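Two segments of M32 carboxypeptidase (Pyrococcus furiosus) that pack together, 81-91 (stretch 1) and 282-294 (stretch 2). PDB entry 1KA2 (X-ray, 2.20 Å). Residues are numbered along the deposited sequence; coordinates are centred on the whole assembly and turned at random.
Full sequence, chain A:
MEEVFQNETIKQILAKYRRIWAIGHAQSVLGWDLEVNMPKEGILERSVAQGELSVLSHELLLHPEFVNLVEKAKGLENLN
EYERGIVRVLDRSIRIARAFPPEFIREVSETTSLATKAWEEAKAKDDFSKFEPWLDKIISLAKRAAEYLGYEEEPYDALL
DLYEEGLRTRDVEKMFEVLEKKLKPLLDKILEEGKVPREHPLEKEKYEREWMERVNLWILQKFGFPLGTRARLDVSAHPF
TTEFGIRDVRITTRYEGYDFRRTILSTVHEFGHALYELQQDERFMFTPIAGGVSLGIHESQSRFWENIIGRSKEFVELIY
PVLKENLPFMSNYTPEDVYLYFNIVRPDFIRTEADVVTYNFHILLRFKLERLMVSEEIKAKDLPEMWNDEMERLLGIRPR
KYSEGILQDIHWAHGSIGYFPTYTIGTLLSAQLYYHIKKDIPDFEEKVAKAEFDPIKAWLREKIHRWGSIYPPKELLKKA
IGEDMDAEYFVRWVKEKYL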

# COMPACT_ATOMS: atom_id res chain seq x y z
N GLU A 81 -33.32 -3.00 11.57
CA GLU A 81 -32.43 -4.13 11.38
C GLU A 81 -30.96 -3.72 11.15
O GLU A 81 -30.04 -4.34 11.69
CB GLU A 81 -32.92 -4.99 10.21
CG GLU A 81 -33.00 -4.23 8.89
CD GLU A 81 -34.35 -4.37 8.22
OE1 GLU A 81 -34.76 -5.51 7.92
OE2 GLU A 81 -35.01 -3.33 8.00
N TYR A 82 -30.77 -2.67 10.37
CA TYR A 82 -29.42 -2.18 10.06
C TYR A 82 -28.69 -1.72 11.31
O TYR A 82 -27.59 -2.20 11.61
CB TYR A 82 -29.50 -1.05 9.05
CG TYR A 82 -30.30 -1.41 7.82
CD1 TYR A 82 -31.63 -1.02 7.68
CD2 TYR A 82 -29.73 -2.17 6.80
CE1 TYR A 82 -32.38 -1.38 6.56
CE2 TYR A 82 -30.47 -2.54 5.68
CZ TYR A 82 -31.79 -2.14 5.57
OH TYR A 82 -32.52 -2.51 4.47
N GLU A 83 -29.29 -0.78 12.04
CA GLU A 83 -28.69 -0.27 13.27
C GLU A 83 -28.50 -1.43 14.25
O GLU A 83 -27.57 -1.43 15.05
CB GLU A 83 -29.60 0.78 13.90
CG GLU A 83 -30.04 1.87 12.96
CD GLU A 83 -31.09 2.78 13.58
OE1 GLU A 83 -32.15 2.26 14.00
OE2 GLU A 83 -30.85 4.01 13.66
N ARG A 84 -29.38 -2.42 14.17
CA ARG A 84 -29.30 -3.57 15.06
C ARG A 84 -28.09 -4.41 14.64
O ARG A 84 -27.36 -4.93 15.49
CB ARG A 84 -30.57 -4.41 14.94
CG ARG A 84 -30.81 -5.34 16.12
CD ARG A 84 -32.01 -6.24 15.83
NE ARG A 84 -33.16 -5.47 15.37
CZ ARG A 84 -34.23 -6.00 14.79
NH1 ARG A 84 -34.31 -7.31 14.61
NH2 ARG A 84 -35.22 -5.21 14.39
N GLY A 85 -27.89 -4.52 13.33
CA GLY A 85 -26.77 -5.29 12.82
C GLY A 85 -25.48 -4.72 13.34
O GLY A 85 -24.54 -5.46 13.65
N ILE A 86 -25.43 -3.40 13.44
CA ILE A 86 -24.25 -2.70 13.92
C ILE A 86 -23.90 -3.21 15.31
O ILE A 86 -22.75 -3.58 15.58
CB ILE A 86 -24.50 -1.18 14.01
CG1 ILE A 86 -24.82 -0.63 12.62
CG2 ILE A 86 -23.28 -0.47 14.56
CD1 ILE A 86 -25.20 0.81 12.63
N VAL A 87 -24.90 -3.24 16.18
CA VAL A 87 -24.72 -3.69 17.56
C VAL A 87 -24.36 -5.18 17.66
O VAL A 87 -23.41 -5.53 18.36
CB VAL A 87 -26.00 -3.43 18.39
CG1 VAL A 87 -25.78 -3.88 19.83
CG2 VAL A 87 -26.34 -1.94 18.35
N ARG A 88 -25.10 -6.04 16.97
CA ARG A 88 -24.80 -7.47 17.04
C ARG A 88 -23.33 -7.69 16.69
O ARG A 88 -22.59 -8.33 17.45
CB ARG A 88 -25.66 -8.28 16.06
CG ARG A 88 -25.63 -9.78 16.34
CD ARG A 88 -26.19 -10.62 15.20
NE ARG A 88 -25.18 -10.99 14.20
CZ ARG A 88 -24.85 -10.24 13.15
NH1 ARG A 88 -25.45 -9.08 12.94
NH2 ARG A 88 -23.92 -10.67 12.30
N VAL A 89 -22.92 -7.14 15.56
CA VAL A 89 -21.54 -7.28 15.08
C VAL A 89 -20.53 -6.71 16.08
O VAL A 89 -19.57 -7.39 16.45
CB VAL A 89 -21.37 -6.59 13.70
CG1 VAL A 89 -19.89 -6.51 13.32
CG2 VAL A 89 -22.15 -7.35 12.65
N LEU A 90 -20.74 -5.48 16.51
CA LEU A 90 -19.82 -4.86 17.44
C LEU A 90 -19.84 -5.53 18.81
O LEU A 90 -18.81 -5.59 19.48
CB LEU A 90 -20.10 -3.35 17.57
CG LEU A 90 -19.73 -2.52 16.33
CD1 LEU A 90 -20.10 -1.07 16.56
CD2 LEU A 90 -18.23 -2.64 16.05
N ASP A 91 -20.99 -6.05 19.22
CA ASP A 91 -21.06 -6.72 20.52
C ASP A 91 -20.20 -7.98 20.48
O ASP A 91 -19.46 -8.27 21.42
CB ASP A 91 -22.50 -7.08 20.89
CG ASP A 91 -22.61 -7.68 22.28
OD1 ASP A 91 -23.12 -8.81 22.40
OD2 ASP A 91 -22.18 -7.02 23.26
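Stretch 2 (282-294) ERFMFTPIAGGVS

Stretch 2 is an irregular, turn-rich segment that packs on one side of a helix through apolar contacts, with no hydrogen bond between the two. The surface buried, both sides summed, is 430 Å².

Stretch 1 is helical throughout, from 81 to 91. Stretch 2 starts with a short 3-10 segment, 282-284. A type II turn from F284 to T287 follows, then a type I turn from T287 to A290. T287 ties the first turn together: its N and its OG1 both donate to F284 O, at 2.9 and 2.5 Å. The second turn is closed by A290 N to T287 O at 3.3 Å. It carries P288 and I289, whose CA-to-CB bonds both point toward the helix. Beyond it the chain is loop up to S294, which caps the helix that follows.

The backbones come closest at I86 and I289, with their CA atoms 5.9 Å apart. G85 leaves room here. I289 CG2 lies 3.5 Å from G85 C and 3.6 Å from I86 N, and an ideal CB on G85 would be only 3.0 Å from I289 CG2. I289 also touches the preceding turn of the helix: its CD1 is 4.0 Å from Y82 O, and its CG2 is 4.2 Å from the same atom.

P288 sits among three helix side chains. Its CG is 3.9 Å from I86 CG2 and 3.8 Å from L90 CG, and its CB is 3.8 Å from V89 CG1.

The 3-10 segment meets the start of the helix. Y82 CD2 and F284 CZ are 3.3 Å apart. The rings meet rim to rim, centroids 5.5 Å apart and planes at 50°, so neither covers the other's face. R283 NH2 is 4.2 Å from Y82 OH, a contact without a hydrogen bond. Further along the helix, R88 NH2 lies 4.4 Å from V293 CG2, a loose contact.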

# COMPACT_ATOMS: atom_id res chain seq x y z
N GLU A 282 -23.40 0.23 -0.54
CA GLU A 282 -22.67 1.45 -0.20
C GLU A 282 -23.28 2.32 0.91
O GLU A 282 -22.63 3.24 1.40
CB GLU A 282 -22.44 2.31 -1.44
CG GLU A 282 -21.64 1.61 -2.53
CD GLU A 282 -21.14 2.57 -3.59
OE1 GLU A 282 -21.79 3.61 -3.82
OE2 GLU A 282 -20.09 2.28 -4.20
N ARG A 283 -24.51 2.05 1.31
CA ARG A 283 -25.09 2.83 2.39
C ARG A 283 -24.45 2.38 3.71
O ARG A 283 -24.63 3.03 4.74
CB ARG A 283 -26.60 2.64 2.45
CG ARG A 283 -27.32 3.08 1.19
CD ARG A 283 -28.79 2.69 1.23
NE ARG A 283 -28.95 1.24 1.26
CZ ARG A 283 -30.09 0.63 1.53
NH1 ARG A 283 -31.18 1.34 1.78
NH2 ARG A 283 -30.14 -0.69 1.55
N PHE A 284 -23.71 1.27 3.66
CA PHE A 284 -23.03 0.70 4.84
C PHE A 284 -21.53 1.04 4.88
O PHE A 284 -20.80 0.59 5.78
CB PHE A 284 -23.19 -0.83 4.87
CG PHE A 284 -24.63 -1.31 4.77
CD1 PHE A 284 -25.70 -0.45 5.02
CD2 PHE A 284 -24.90 -2.64 4.45
CE1 PHE A 284 -27.02 -0.91 4.94
CE2 PHE A 284 -26.22 -3.11 4.37
CZ PHE A 284 -27.28 -2.24 4.61
N MET A 285 -21.07 1.83 3.91
CA MET A 285 -19.66 2.21 3.83
C MET A 285 -19.15 2.78 5.15
O MET A 285 -19.80 3.63 5.76
CB MET A 285 -19.49 3.23 2.69
CG MET A 285 -18.10 3.33 2.12
SD MET A 285 -18.00 4.59 0.81
CE MET A 285 -18.61 3.67 -0.60
N PHE A 286 -17.98 2.32 5.59
CA PHE A 286 -17.37 2.77 6.86
C PHE A 286 -18.00 2.17 8.12
O PHE A 286 -17.59 2.51 9.24
CB PHE A 286 -17.43 4.29 6.97
CG PHE A 286 -16.99 5.00 5.74
CD1 PHE A 286 -17.87 5.78 5.01
CD2 PHE A 286 -15.68 4.86 5.29
CE1 PHE A 286 -17.46 6.41 3.84
CE2 PHE A 286 -15.26 5.48 4.12
CZ PHE A 286 -16.15 6.26 3.39
N THR A 287 -18.97 1.27 7.96
CA THR A 287 -19.65 0.66 9.10
C THR A 287 -19.35 -0.83 9.21
O THR A 287 -19.02 -1.49 8.23
CB THR A 287 -21.17 0.79 8.99
OG1 THR A 287 -21.65 -0.17 8.04
CG2 THR A 287 -21.55 2.18 8.53
N PRO A 288 -19.51 -1.40 10.42
CA PRO A 288 -19.26 -2.83 10.65
C PRO A 288 -20.20 -3.83 9.98
O PRO A 288 -19.95 -5.03 10.07
CB PRO A 288 -19.27 -2.94 12.18
CG PRO A 288 -20.13 -1.81 12.60
CD PRO A 288 -19.73 -0.69 11.69
N ILE A 289 -21.26 -3.38 9.32
CA ILE A 289 -22.16 -4.30 8.64
C ILE A 289 -21.80 -4.51 7.18
O ILE A 289 -22.28 -5.45 6.54
CB ILE A 289 -23.65 -3.88 8.72
CG1 ILE A 289 -23.82 -2.41 8.34
CG2 ILE A 289 -24.20 -4.17 10.11
CD1 ILE A 289 -25.28 -1.95 8.37
N ALA A 290 -20.95 -3.64 6.65
CA ALA A 290 -20.49 -3.79 5.27
C ALA A 290 -19.48 -4.94 5.26
O ALA A 290 -18.72 -5.10 6.22
CB ALA A 290 -19.82 -2.49 4.79
N GLY A 291 -19.47 -5.74 4.20
CA GLY A 291 -18.51 -6.84 4.10
C GLY A 291 -19.02 -8.26 4.38
O GLY A 291 -19.93 -8.46 5.18
N GLY A 292 -18.40 -9.24 3.74
CA GLY A 292 -18.79 -10.64 3.92
C GLY A 292 -18.95 -11.05 5.38
O GLY A 292 -18.11 -10.76 6.21
N VAL A 293 -20.03 -11.76 5.68
CA VAL A 293 -20.30 -12.15 7.05
C VAL A 293 -19.38 -13.20 7.71
O VAL A 293 -19.20 -13.17 8.91
CB VAL A 293 -21.81 -12.56 7.22
CG1 VAL A 293 -22.06 -14.00 6.68
CG2 VAL A 293 -22.19 -12.42 8.69
N SER A 294 -18.80 -14.11 6.94
CA SER A 294 -17.95 -15.13 7.54
C SER A 294 -17.12 -15.89 6.53
O SER A 294 -17.34 -15.79 5.33
CB SER A 294 -18.80 -16.15 8.31
OG SER A 294 -19.56 -16.89 7.38